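Local coordinates for protein amide synthase (Vibrio cholerae, PDB 1L5A) that acts as a nonribosomal peptide synthetase condensation enzyme in vibriobactin biosynthesis, probably joining an acyl group to an amine through an amide bond, at residues L51-F56 against F67-D72; Y73-I78 against V110-H115; T106-Y111 against I120-H125; S212-S217 against E373-I378. One frame throughout, in Å; residues are numbered along the deposited sequence.

Contact 1: L51-F56 against F67-D72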
loop_
_atom_site.group_PDB
_atom_site.type_symbol
_atom_site.label_atom_id
_atom_site.label_comp_id
_atom_site.label_asym_id
_atom_site.label_seq_id
_atom_site.Cartn_x
_atom_site.Cartn_y
_atom_site.Cartn_z
ATOM N N LEU A 51 -26.415 2.780 -4.990
ATOM C CA LEU A 51 -26.924 1.421 -5.036
ATOM C C LEU A 51 -28.441 1.335 -4.770
ATOM O O LEU A 51 -29.093 0.413 -5.247
ATOM C CB LEU A 51 -26.129 0.530 -4.069
ATOM C CG LEU A 51 -26.068 -0.950 -4.445
ATOM C CD1 LEU A 51 -25.560 -1.115 -5.883
ATOM C CD2 LEU A 51 -25.164 -1.678 -3.466
ATOM N N PHE A 52 -29.015 2.271 -4.025
ATOM C CA PHE A 52 -30.457 2.211 -3.813
ATOM C C PHE A 52 -31.211 2.408 -5.142
ATOM O O PHE A 52 -32.432 2.299 -5.176
ATOM C CB PHE A 52 -30.935 3.286 -2.831
ATOM C CG PHE A 52 -30.658 2.981 -1.399
ATOM C CD1 PHE A 52 -31.130 3.830 -0.403
ATOM C CD2 PHE A 52 -29.888 1.884 -1.035
ATOM C CE1 PHE A 52 -30.833 3.602 0.930
ATOM C CE2 PHE A 52 -29.580 1.645 0.301
ATOM C CZ PHE A 52 -30.053 2.509 1.285
ATOM N N ARG A 53 -30.502 2.716 -6.224
ATOM C CA ARG A 53 -31.153 2.904 -7.523
ATOM C C ARG A 53 -30.928 1.678 -8.402
ATOM O O ARG A 53 -31.312 1.645 -9.572
ATOM C CB ARG A 53 -30.612 4.149 -8.251
ATOM C CG ARG A 53 -31.007 5.490 -7.614
ATOM C CD ARG A 53 -30.540 6.699 -8.451
ATOM N NE ARG A 53 -29.078 6.846 -8.491
ATOM C CZ ARG A 53 -28.316 6.527 -9.531
ATOM N NH1 ARG A 53 -28.868 6.033 -10.646
ATOM N NH2 ARG A 53 -27.000 6.708 -9.459
ATOM N N ALA A 54 -30.293 0.671 -7.829
ATOM C CA ALA A 54 -30.021 -0.556 -8.543
ATOM C C ALA A 54 -31.301 -1.314 -8.869
ATOM O O ALA A 54 -32.275 -1.265 -8.122
ATOM C CB ALA A 54 -29.117 -1.442 -7.710
ATOM N N ARG A 55 -31.275 -2.012 -9.999
ATOM C CA ARG A 55 -32.380 -2.841 -10.461
ATOM C C ARG A 55 -31.785 -4.021 -11.225
ATOM O O ARG A 55 -30.691 -3.916 -11.801
ATOM C CB ARG A 55 -33.335 -2.035 -11.355
ATOM C CG ARG A 55 -34.062 -0.972 -10.570
ATOM C CD ARG A 55 -35.335 -0.548 -11.212
ATOM N NE ARG A 55 -36.078 0.371 -10.352
ATOM C CZ ARG A 55 -37.253 0.895 -10.683
ATOM N NH1 ARG A 55 -37.814 0.581 -11.856
ATOM N NH2 ARG A 55 -37.855 1.750 -9.858
ATOM N N PHE A 56 -32.489 -5.152 -11.218
ATOM C CA PHE A 56 -31.975 -6.327 -11.908
ATOM C C PHE A 56 -32.867 -6.826 -13.029
ATOM O O PHE A 56 -34.095 -6.809 -12.916
ATOM C CB PHE A 56 -31.747 -7.454 -10.905
ATOM C CG PHE A 56 -30.774 -7.109 -9.821
ATOM C CD1 PHE A 56 -31.197 -6.466 -8.673
ATOM C CD2 PHE A 56 -29.422 -7.389 -9.972
ATOM C CE1 PHE A 56 -30.291 -6.103 -7.693
ATOM C CE2 PHE A 56 -28.508 -7.033 -8.994
ATOM C CZ PHE A 56 -28.940 -6.390 -7.855
ATOM N N PHE A 67 -33.775 7.792 -11.226
ATOM C CA PHE A 67 -34.325 8.634 -10.172
ATOM C C PHE A 67 -34.014 8.083 -8.789
ATOM O O PHE A 67 -33.846 6.881 -8.621
ATOM C CB PHE A 67 -35.845 8.756 -10.363
ATOM C CG PHE A 67 -36.253 9.251 -11.731
ATOM C CD1 PHE A 67 -37.388 8.745 -12.356
ATOM C CD2 PHE A 67 -35.500 10.216 -12.399
ATOM C CE1 PHE A 67 -37.760 9.189 -13.626
ATOM C CE2 PHE A 67 -35.862 10.661 -13.656
ATOM C CZ PHE A 67 -36.991 10.152 -14.276
ATOM N N SER A 68 -33.930 8.952 -7.790
ATOM C CA SER A 68 -33.662 8.464 -6.445
ATOM C C SER A 68 -34.941 7.894 -5.865
ATOM O O SER A 68 -36.041 8.204 -6.310
ATOM C CB SER A 68 -33.121 9.580 -5.528
ATOM O OG SER A 68 -33.891 10.776 -5.580
ATOM N N PRO A 69 -34.813 7.018 -4.875
ATOM C CA PRO A 69 -35.975 6.403 -4.229
ATOM C C PRO A 69 -36.996 7.436 -3.699
ATOM O O PRO A 69 -36.627 8.458 -3.105
ATOM C CB PRO A 69 -35.335 5.606 -3.089
ATOM C CG PRO A 69 -34.023 5.194 -3.669
ATOM C CD PRO A 69 -33.553 6.452 -4.358
ATOM N N PRO A 70 -38.294 7.180 -3.911
ATOM C CA PRO A 70 -39.342 8.098 -3.430
ATOM C C PRO A 70 -39.362 8.038 -1.908
ATOM O O PRO A 70 -38.962 7.045 -1.319
ATOM C CB PRO A 70 -40.652 7.497 -3.969
ATOM C CG PRO A 70 -40.228 6.452 -4.971
ATOM C CD PRO A 70 -38.859 5.991 -4.569
ATOM N N ILE A 71 -39.839 9.095 -1.277
ATOM C CA ILE A 71 -39.976 9.109 0.161
ATOM C C ILE A 71 -41.466 9.276 0.424
ATOM O O ILE A 71 -42.021 10.340 0.188
ATOM C CB ILE A 71 -39.252 10.278 0.796
ATOM C CG1 ILE A 71 -37.745 10.100 0.627
ATOM C CG2 ILE A 71 -39.641 10.374 2.261
ATOM C CD1 ILE A 71 -36.942 11.158 1.306
ATOM N N ASP A 72 -42.112 8.218 0.893
ATOM C CA ASP A 72 -43.534 8.253 1.169
ATOM C C ASP A 72 -43.772 8.833 2.561
ATOM O O ASP A 72 -43.456 8.203 3.579
ATOM C CB ASP A 72 -44.115 6.832 1.018
ATOM C CG ASP A 72 -45.585 6.728 1.456
ATOM O OD1 ASP A 72 -46.407 7.576 1.034
ATOM O OD2 ASP A 72 -45.924 5.780 2.217
#

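Contact 2: Y73-I78 against V110-H115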
loop_
_atom_site.group_PDB
_atom_site.type_symbol
_atom_site.label_atom_id
_atom_site.label_comp_id
_atom_site.label_asym_id
_atom_site.label_seq_id
_atom_site.Cartn_x
_atom_site.Cartn_y
_atom_site.Cartn_z
ATOM N N TYR A 73 -44.306 10.052 2.599
ATOM C CA TYR A 73 -44.603 10.737 3.862
ATOM C C TYR A 73 -46.101 10.839 4.174
ATOM O O TYR A 73 -46.925 11.031 3.282
ATOM C CB TYR A 73 -44.050 12.158 3.842
ATOM C CG TYR A 73 -44.534 12.994 5.002
ATOM C CD1 TYR A 73 -44.110 12.732 6.292
ATOM C CD2 TYR A 73 -45.418 14.045 4.809
ATOM C CE1 TYR A 73 -44.543 13.504 7.366
ATOM C CE2 TYR A 73 -45.869 14.823 5.886
ATOM C CZ TYR A 73 -45.422 14.550 7.155
ATOM O OH TYR A 73 -45.811 15.341 8.211
ATOM N N GLN A 74 -46.448 10.723 5.449
ATOM C CA GLN A 74 -47.839 10.849 5.843
ATOM C C GLN A 74 -47.950 11.505 7.207
ATOM O O GLN A 74 -47.291 11.093 8.166
ATOM C CB GLN A 74 -48.541 9.485 5.852
ATOM C CG GLN A 74 -48.849 8.924 4.466
ATOM C CD GLN A 74 -49.436 7.512 4.506
ATOM O OE1 GLN A 74 -50.446 7.253 5.178
ATOM N NE2 GLN A 74 -48.804 6.591 3.781
ATOM N N ASP A 75 -48.753 12.563 7.267
ATOM C CA ASP A 75 -49.015 13.268 8.520
ATOM C C ASP A 75 -50.238 12.526 9.068
ATOM O O ASP A 75 -51.324 12.575 8.475
ATOM C CB ASP A 75 -49.388 14.730 8.259
ATOM C CG ASP A 75 -49.445 15.543 9.524
ATOM O OD1 ASP A 75 -49.874 14.989 10.551
ATOM O OD2 ASP A 75 -49.064 16.737 9.501
ATOM N N LEU A 76 -50.066 11.826 10.182
ATOM C CA LEU A 76 -51.162 11.068 10.748
ATOM C C LEU A 76 -51.627 11.654 12.046
ATOM O O LEU A 76 -52.551 11.117 12.657
ATOM C CB LEU A 76 -50.734 9.628 10.991
ATOM C CG LEU A 76 -50.382 8.803 9.765
ATOM C CD1 LEU A 76 -49.982 7.400 10.201
ATOM C CD2 LEU A 76 -51.575 8.733 8.852
ATOM N N SER A 77 -50.992 12.747 12.469
ATOM C CA SER A 77 -51.340 13.410 13.728
ATOM C C SER A 77 -52.827 13.733 13.851
ATOM O O SER A 77 -53.324 14.024 14.940
ATOM C CB SER A 77 -50.497 14.684 13.922
ATOM O OG SER A 77 -50.603 15.577 12.823
ATOM N N ILE A 78 -53.534 13.645 12.729
ATOM C CA ILE A 78 -54.965 13.909 12.680
ATOM C C ILE A 78 -55.792 12.751 13.222
ATOM O O ILE A 78 -56.798 12.964 13.886
ATOM C CB ILE A 78 -55.420 14.159 11.242
ATOM C CG1 ILE A 78 -54.200 14.468 10.356
ATOM C CG2 ILE A 78 -56.438 15.298 11.220
ATOM C CD1 ILE A 78 -54.527 14.625 8.875
ATOM N N VAL A 110 -42.206 7.781 6.007
ATOM C CA VAL A 110 -42.078 8.638 7.181
ATOM C C VAL A 110 -43.459 8.955 7.731
ATOM O O VAL A 110 -44.377 9.245 6.975
ATOM C CB VAL A 110 -41.397 9.987 6.855
ATOM C CG1 VAL A 110 -41.196 10.776 8.141
ATOM C CG2 VAL A 110 -40.064 9.761 6.175
ATOM N N TYR A 111 -43.602 8.932 9.050
ATOM C CA TYR A 111 -44.891 9.226 9.661
ATOM C C TYR A 111 -44.829 10.221 10.791
ATOM O O TYR A 111 -44.076 10.047 11.743
ATOM C CB TYR A 111 -45.553 7.964 10.232
ATOM C CG TYR A 111 -45.728 6.856 9.248
ATOM C CD1 TYR A 111 -44.781 5.831 9.148
ATOM C CD2 TYR A 111 -46.816 6.840 8.385
ATOM C CE1 TYR A 111 -44.914 4.819 8.199
ATOM C CE2 TYR A 111 -46.958 5.832 7.435
ATOM C CZ TYR A 111 -45.998 4.829 7.345
ATOM O OH TYR A 111 -46.094 3.881 6.357
ATOM N N ARG A 112 -45.639 11.259 10.690
ATOM C CA ARG A 112 -45.727 12.227 11.762
ATOM C C ARG A 112 -46.924 11.679 12.551
ATOM O O ARG A 112 -48.067 11.741 12.097
ATOM C CB ARG A 112 -46.016 13.633 11.212
ATOM C CG ARG A 112 -46.160 14.717 12.283
ATOM C CD ARG A 112 -46.256 16.111 11.664
ATOM N NE ARG A 112 -46.939 17.060 12.542
ATOM C CZ ARG A 112 -46.340 17.967 13.308
ATOM N NH1 ARG A 112 -45.016 18.086 13.324
ATOM N NH2 ARG A 112 -47.077 18.752 14.081
ATOM N N LEU A 113 -46.649 11.101 13.712
ATOM C CA LEU A 113 -47.703 10.534 14.540
ATOM C C LEU A 113 -48.351 11.632 15.370
ATOM O O LEU A 113 -49.569 11.674 15.528
ATOM C CB LEU A 113 -47.114 9.464 15.453
ATOM C CG LEU A 113 -46.412 8.328 14.697
ATOM C CD1 LEU A 113 -45.655 7.433 15.669
ATOM C CD2 LEU A 113 -47.451 7.539 13.920
ATOM N N SER A 114 -47.516 12.510 15.910
ATOM C CA SER A 114 -47.964 13.636 16.705
ATOM C C SER A 114 -46.890 14.706 16.483
ATOM O O SER A 114 -45.928 14.466 15.764
ATOM C CB SER A 114 -48.048 13.233 18.174
ATOM O OG SER A 114 -46.853 13.528 18.876
ATOM N N HIS A 115 -47.026 15.882 17.079
ATOM C CA HIS A 115 -46.005 16.899 16.856
ATOM C C HIS A 115 -44.666 16.511 17.498
ATOM O O HIS A 115 -43.627 17.034 17.125
ATOM C CB HIS A 115 -46.473 18.263 17.383
ATOM C CG HIS A 115 -46.536 18.347 18.879
ATOM N ND1 HIS A 115 -47.399 17.582 19.635
ATOM C CD2 HIS A 115 -45.851 19.118 19.760
ATOM C CE1 HIS A 115 -47.247 17.879 20.914
ATOM N NE2 HIS A 115 -46.313 18.809 21.018
#

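Contact 3: T106-Y111 against I120-H125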
loop_
_atom_site.group_PDB
_atom_site.type_symbol
_atom_site.label_atom_id
_atom_site.label_comp_id
_atom_site.label_asym_id
_atom_site.label_seq_id
_atom_site.Cartn_x
_atom_site.Cartn_y
_atom_site.Cartn_z
ATOM N N THR A 106 -35.505 -0.620 -2.599
ATOM C CA THR A 106 -35.714 -0.071 -1.261
ATOM C C THR A 106 -37.055 0.628 -1.108
ATOM O O THR A 106 -37.758 0.859 -2.077
ATOM C CB THR A 106 -34.597 0.921 -0.855
ATOM O OG1 THR A 106 -34.819 2.188 -1.489
ATOM C CG2 THR A 106 -33.233 0.372 -1.255
ATOM N N SER A 107 -37.398 0.958 0.129
ATOM C CA SER A 107 -38.638 1.646 0.439
ATOM C C SER A 107 -38.347 2.622 1.577
ATOM O O SER A 107 -37.559 2.316 2.480
ATOM C CB SER A 107 -39.712 0.629 0.860
ATOM O OG SER A 107 -40.987 1.233 1.013
ATOM N N HIS A 108 -38.978 3.792 1.536
ATOM C CA HIS A 108 -38.773 4.804 2.567
ATOM C C HIS A 108 -40.103 5.420 2.958
ATOM O O HIS A 108 -40.791 6.039 2.144
ATOM C CB HIS A 108 -37.805 5.876 2.044
ATOM C CG HIS A 108 -36.554 5.295 1.476
ATOM N ND1 HIS A 108 -35.477 4.939 2.261
ATOM C CD2 HIS A 108 -36.270 4.856 0.224
ATOM C CE1 HIS A 108 -34.589 4.299 1.519
ATOM N NE2 HIS A 108 -35.047 4.234 0.280
ATOM N N GLN A 109 -40.473 5.253 4.216
ATOM C CA GLN A 109 -41.737 5.791 4.664
ATOM C C GLN A 109 -41.512 6.647 5.908
ATOM O O GLN A 109 -40.707 6.292 6.758
ATOM C CB GLN A 109 -42.684 4.634 4.983
ATOM C CG GLN A 109 -42.947 3.642 3.835
ATOM C CD GLN A 109 -43.598 2.314 4.330
ATOM O OE1 GLN A 109 -44.218 2.257 5.413
ATOM N NE2 GLN A 109 -43.459 1.252 3.527
ATOM N N VAL A 110 -42.206 7.781 6.007
ATOM C CA VAL A 110 -42.078 8.638 7.181
ATOM C C VAL A 110 -43.459 8.955 7.731
ATOM O O VAL A 110 -44.377 9.245 6.975
ATOM C CB VAL A 110 -41.397 9.987 6.855
ATOM C CG1 VAL A 110 -41.196 10.776 8.141
ATOM C CG2 VAL A 110 -40.064 9.761 6.175
ATOM N N TYR A 111 -43.602 8.932 9.050
ATOM C CA TYR A 111 -44.891 9.226 9.661
ATOM C C TYR A 111 -44.829 10.221 10.791
ATOM O O TYR A 111 -44.076 10.047 11.743
ATOM C CB TYR A 111 -45.553 7.964 10.232
ATOM C CG TYR A 111 -45.728 6.856 9.248
ATOM C CD1 TYR A 111 -44.781 5.831 9.148
ATOM C CD2 TYR A 111 -46.816 6.840 8.385
ATOM C CE1 TYR A 111 -44.914 4.819 8.199
ATOM C CE2 TYR A 111 -46.958 5.832 7.435
ATOM C CZ TYR A 111 -45.998 4.829 7.345
ATOM O OH TYR A 111 -46.094 3.881 6.357
ATOM N N ILE A 120 -39.823 6.629 11.242
ATOM C CA ILE A 120 -39.123 6.459 9.976
ATOM C C ILE A 120 -38.900 4.978 9.727
ATOM O O ILE A 120 -38.383 4.260 10.588
ATOM C CB ILE A 120 -37.743 7.109 9.994
ATOM C CG1 ILE A 120 -37.879 8.624 10.060
ATOM C CG2 ILE A 120 -36.975 6.707 8.755
ATOM C CD1 ILE A 120 -36.622 9.299 10.537
ATOM N N TYR A 121 -39.276 4.538 8.541
ATOM C CA TYR A 121 -39.133 3.153 8.157
ATOM C C TYR A 121 -38.269 3.070 6.904
ATOM O O TYR A 121 -38.577 3.671 5.870
ATOM C CB TYR A 121 -40.516 2.533 7.884
ATOM C CG TYR A 121 -40.477 1.156 7.269
ATOM C CD1 TYR A 121 -40.075 0.033 8.012
ATOM C CD2 TYR A 121 -40.837 0.967 5.941
ATOM C CE1 TYR A 121 -40.040 -1.255 7.430
ATOM C CE2 TYR A 121 -40.808 -0.306 5.350
ATOM C CZ TYR A 121 -40.412 -1.408 6.097
ATOM O OH TYR A 121 -40.402 -2.647 5.493
ATOM N N THR A 122 -37.188 2.308 7.010
ATOM C CA THR A 122 -36.261 2.115 5.907
ATOM C C THR A 122 -36.146 0.630 5.596
ATOM O O THR A 122 -35.926 -0.167 6.492
ATOM C CB THR A 122 -34.884 2.627 6.297
ATOM O OG1 THR A 122 -34.997 4.000 6.672
ATOM C CG2 THR A 122 -33.900 2.479 5.138
ATOM N N ARG A 123 -36.293 0.257 4.335
ATOM C CA ARG A 123 -36.165 -1.137 3.958
ATOM C C ARG A 123 -35.385 -1.314 2.682
ATOM O O ARG A 123 -35.566 -0.577 1.713
ATOM C CB ARG A 123 -37.512 -1.794 3.728
ATOM C CG ARG A 123 -37.382 -3.089 2.918
ATOM C CD ARG A 123 -38.527 -3.254 1.960
ATOM N NE ARG A 123 -38.093 -3.120 0.578
ATOM C CZ ARG A 123 -38.910 -2.910 -0.446
ATOM N NH1 ARG A 123 -40.221 -2.808 -0.249
ATOM N NH2 ARG A 123 -38.414 -2.791 -1.669
ATOM N N ALA A 124 -34.554 -2.345 2.673
ATOM C CA ALA A 124 -33.753 -2.658 1.509
ATOM C C ALA A 124 -33.560 -4.160 1.445
ATOM O O ALA A 124 -33.879 -4.879 2.371
ATOM C CB ALA A 124 -32.395 -1.959 1.621
ATOM N N HIS A 125 -33.055 -4.641 0.330
ATOM C CA HIS A 125 -32.759 -6.055 0.206
ATOM C C HIS A 125 -31.268 -6.212 0.533
ATOM O O HIS A 125 -30.447 -5.354 0.197
ATOM C CB HIS A 125 -33.042 -6.524 -1.210
ATOM C CG HIS A 125 -32.926 -7.998 -1.381
ATOM N ND1 HIS A 125 -31.710 -8.643 -1.438
ATOM C CD2 HIS A 125 -33.872 -8.960 -1.482
ATOM C CE1 HIS A 125 -31.914 -9.942 -1.570
ATOM N NE2 HIS A 125 -33.217 -10.161 -1.598
HETATM O O HOH W 1 -36.185 5.466 4.541
#

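Contact 4: S212-S217 against E373-I378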
loop_
_atom_site.group_PDB
_atom_site.type_symbol
_atom_site.label_atom_id
_atom_site.label_comp_id
_atom_site.label_asym_id
_atom_site.label_seq_id
_atom_site.Cartn_x
_atom_site.Cartn_y
_atom_site.Cartn_z
ATOM N N SER A 212 -31.886 -13.105 25.547
ATOM C CA SER A 212 -30.944 -12.017 25.761
ATOM C C SER A 212 -30.491 -11.958 27.203
ATOM O O SER A 212 -31.308 -12.046 28.121
ATOM C CB SER A 212 -31.580 -10.677 25.386
ATOM O OG SER A 212 -32.004 -10.669 24.032
ATOM N N TYR A 213 -29.183 -11.815 27.390
ATOM C CA TYR A 213 -28.596 -11.712 28.713
ATOM C C TYR A 213 -27.767 -10.438 28.774
ATOM O O TYR A 213 -26.850 -10.246 27.977
ATOM C CB TYR A 213 -27.716 -12.921 29.007
ATOM C CG TYR A 213 -26.835 -12.755 30.233
ATOM C CD1 TYR A 213 -27.386 -12.505 31.494
ATOM C CD2 TYR A 213 -25.448 -12.873 30.138
ATOM C CE1 TYR A 213 -26.572 -12.382 32.627
ATOM C CE2 TYR A 213 -24.629 -12.752 31.260
ATOM C CZ TYR A 213 -25.194 -12.508 32.499
ATOM O OH TYR A 213 -24.374 -12.405 33.602
ATOM N N THR A 214 -28.103 -9.560 29.713
ATOM C CA THR A 214 -27.383 -8.303 29.861
ATOM C C THR A 214 -26.160 -8.506 30.738
ATOM O O THR A 214 -26.262 -8.968 31.879
ATOM C CB THR A 214 -28.271 -7.207 30.490
ATOM O OG1 THR A 214 -29.387 -6.936 29.628
ATOM C CG2 THR A 214 -27.474 -5.931 30.686
ATOM N N LEU A 215 -24.999 -8.166 30.187
ATOM C CA LEU A 215 -23.745 -8.307 30.903
ATOM C C LEU A 215 -23.642 -7.316 32.043
ATOM O O LEU A 215 -23.988 -6.141 31.909
ATOM C CB LEU A 215 -22.567 -8.113 29.950
ATOM C CG LEU A 215 -22.504 -9.161 28.840
ATOM C CD1 LEU A 215 -21.432 -8.780 27.848
ATOM C CD2 LEU A 215 -22.221 -10.532 29.438
ATOM N N ASN A 216 -23.168 -7.815 33.175
ATOM C CA ASN A 216 -22.985 -7.004 34.358
ATOM C C ASN A 216 -21.971 -5.896 34.059
ATOM O O ASN A 216 -20.976 -6.115 33.360
ATOM C CB ASN A 216 -22.513 -7.908 35.493
ATOM C CG ASN A 216 -21.983 -7.140 36.666
ATOM O OD1 ASN A 216 -20.787 -6.876 36.756
ATOM N ND2 ASN A 216 -22.873 -6.763 37.577
ATOM N N SER A 217 -22.228 -4.700 34.576
ATOM C CA SER A 217 -21.330 -3.571 34.345
ATOM C C SER A 217 -19.886 -3.843 34.751
ATOM O O SER A 217 -18.953 -3.450 34.047
ATOM C CB SER A 217 -21.840 -2.343 35.081
ATOM O OG SER A 217 -23.116 -1.996 34.587
ATOM N N GLU A 373 -24.550 -0.146 28.183
ATOM C CA GLU A 373 -25.169 -1.438 28.391
ATOM C C GLU A 373 -24.742 -2.324 27.231
ATOM O O GLU A 373 -24.768 -1.907 26.072
ATOM C CB GLU A 373 -26.691 -1.311 28.434
ATOM C CG GLU A 373 -27.404 -2.636 28.634
ATOM C CD GLU A 373 -28.909 -2.483 28.708
ATOM O OE1 GLU A 373 -29.460 -1.658 27.946
ATOM O OE2 GLU A 373 -29.543 -3.199 29.515
ATOM N N LEU A 374 -24.325 -3.541 27.559
ATOM C CA LEU A 374 -23.894 -4.503 26.559
ATOM C C LEU A 374 -24.667 -5.794 26.767
ATOM O O LEU A 374 -24.540 -6.440 27.810
ATOM C CB LEU A 374 -22.403 -4.782 26.708
ATOM C CG LEU A 374 -21.819 -5.781 25.718
ATOM C CD1 LEU A 374 -21.823 -5.177 24.320
ATOM C CD2 LEU A 374 -20.414 -6.137 26.149
ATOM N N CYS A 375 -25.467 -6.169 25.774
ATOM C CA CYS A 375 -26.259 -7.396 25.866
ATOM C C CYS A 375 -25.765 -8.492 24.921
ATOM O O CYS A 375 -25.135 -8.215 23.895
ATOM C CB CYS A 375 -27.734 -7.102 25.575
ATOM S SG CYS A 375 -28.407 -5.792 26.601
ATOM N N LEU A 376 -26.040 -9.737 25.301
ATOM C CA LEU A 376 -25.667 -10.900 24.517
ATOM C C LEU A 376 -26.946 -11.578 24.076
ATOM O O LEU A 376 -27.811 -11.858 24.897
ATOM C CB LEU A 376 -24.851 -11.887 25.352
ATOM C CG LEU A 376 -24.780 -13.314 24.773
ATOM C CD1 LEU A 376 -24.150 -13.286 23.398
ATOM C CD2 LEU A 376 -23.980 -14.216 25.685
ATOM N N ASP A 377 -27.072 -11.828 22.781
ATOM C CA ASP A 377 -28.250 -12.493 22.256
ATOM C C ASP A 377 -27.824 -13.829 21.688
ATOM O O ASP A 377 -26.961 -13.876 20.807
ATOM C CB ASP A 377 -28.891 -11.680 21.139
ATOM C CG ASP A 377 -29.266 -10.285 21.570
ATOM O OD1 ASP A 377 -29.706 -10.113 22.728
ATOM O OD2 ASP A 377 -29.137 -9.361 20.735
ATOM N N ILE A 378 -28.419 -14.911 22.192
ATOM C CA ILE A 378 -28.109 -16.247 21.698
ATOM C C ILE A 378 -29.290 -16.686 20.840
ATOM O O ILE A 378 -30.342 -17.026 21.357
ATOM C CB ILE A 378 -27.918 -17.245 22.854
ATOM C CG1 ILE A 378 -27.006 -16.640 23.926
ATOM C CG2 ILE A 378 -27.308 -18.530 22.335
ATOM C CD1 ILE A 378 -25.653 -16.253 23.426
#

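Contact 1: L51-F56 against F67-D72
F67 meets R53 through its carbonyl group, not its ring. F67 O lies 3.3 Å from R53 CD, the middle of the arginine side chain. A bend at chi3 (-67°) turns R53 NE away from the extended run of CG and CD. The guanidinium is held outside this pair, by a salt bridge to D50 and a hydrogen bond to H65 O. S68 follows with backbone only: its CA is 4.1 Å from R53 CD. P69 makes the apolar touch. Its CG rests 3.7 Å from F52 CB and 3.6 Å from F52 O. The ring of F52 leads away from P69, and P69 also packs on V46 and H108. I71 touches L42 and H43 of helix 35-47, and the backbone of D72 bonds to H108 and V110 as the chain enters strand 72-75. No hydrogen bond joins the two segments. The contact is van der Waals packing at the surface, of the loop between strands 62-64 and 72-75 against the 3-10 turn ahead of strand 54-56; D50 and H65 hold the polar end of R53.

Contact 2: Y73-I78 against V110-H115
Y73 lies alongside R112, pointing the same way, with its OH 3.5 Å from R112 CB. Its ring edge meets V110, CD1 to CB at 3.9 Å. CG of R112 is anti to the backbone N (chi1 179°), and the chain stays extended to NE, alongside D75. D75 OD2 makes a long salt bridge of 3.7 Å to R112 NE. On the other sheet face, Q74 CB packs against Y111 CD2; just past the strand, L76 CD1 approaches that same ring carbon at 3.7 Å. The two strands run parallel, joined by Q74 N to V110 O, R112 N to Q74 O, and L76 N to R112 O at 2.8 Å. D75 OD1 accepts from S77 N in an Asx turn at the strand end. Further out, T35 takes R112 NH1, Q89 binds the amide of Q74, and Q109 accepts from Y111 OH. Helix 82-94 covers L76 and Y111, completing a beta-alpha-beta crossover. The ion pair is long, so the three backbone bonds probably carry most of the polar hold.

Contact 3: T106-Y111 against I120-H125
Q109 lays its side-chain amide beside the ring of Y121, CD to CD2 at 3.5 Å. The two side chains run side by side in the same direction, with amide and ring planes 51° apart. They belong to the beta hairpin of strands 107-114 and 117-125, in the middle of a mixed sheet. Q109 and Y121 form a hydrogen-bonded antiparallel pair, and their two backbone bonds are nearly straight: Q109 N to Y121 O is 3.0 Å with an angle of 171° at the hydrogen. S107 and R123 form the second hydrogen-bonded pair, with more bent bonds. R123 bends at chi2 and chi3, and S107 CB lies over one face of its guanidinium, 3.6 Å from NH1. D93 of helix 82-94 takes both R123 NH1, in a salt bridge, and Y121 OH. The opposite sheet face carries H108, T122, V110 and I120. There V110 CG1 and I120 CG1 touch loosely at 4.4 Å, and helix 35-47 packs over V110 and I120. H125 closes strand 117-125 and is the first histidine of the HHxxxDG signature of condensation domains. At the S107 end of the pairing, T106 CG2 meets A124 CB at 3.8 Å.

Contact 4: S212-S217 against E373-I378
The antiparallel pair of strands 208-214 and 374-381 lies in a four-stranded mixed sheet, with 208-214 outermost. Y213 and L376 form a hydrogen-bonded pair: Y213 N reaches L376 O at 2.8 Å, and L376 N returns the bond to Y213 O. L215 N donates to L374 O, meeting it nearly along the C=O axis. The side chains of L215 and L374 lie side by side, pointing the same way, with CD1 of L215 3.3 Å from CD2 of L374. F366, F401 and L223 add to this apolar patch. The face with S212, T214, C375 and D377 is more polar. S212 OG donates to D377 OD1 at 2.7 Å, from above the carboxylate plane. The same oxygen forms a salt bridge to R367, which would be expected to favour the charged form of D377. T214 and E373 cross at about a right angle, CG2 to OE2 at 3.6 Å. T214 CG2 stands anti to the backbone N (chi1 -62° for OG1), which leaves OG1 3.4 Å from C375 SG. After L215, N216 is the N-cap of helix 217-229. Such an edge-strand pairing, with helices 217-229 and 387-409 packed on its leucines, is consistent with one chloramphenicol acetyltransferase-like half of a condensation domain.

Contacts 1, 2 and 3 lie on the same side of the chain's centre; contact 1 precedes the other two along the chain. Contacts 2 and 3 share V110 and Y111, since strand 107-114 pairs with 72-75 on one flank and 117-125 on the other; their centres are 15 Å apart. Contact 1 leads into this sheet, its centre 11 Å from that of contact 3: D72 N lies 2.8 Å from H108 O, and F52 CG touches T106 CG2. Contact 4 lies in a separate sheet, with nearest atoms about 18 Å from contact 3. This matches the two-lobed build of condensation domains. Among the four contacts, contact 3 reaches the signature motif, through H125 at its end.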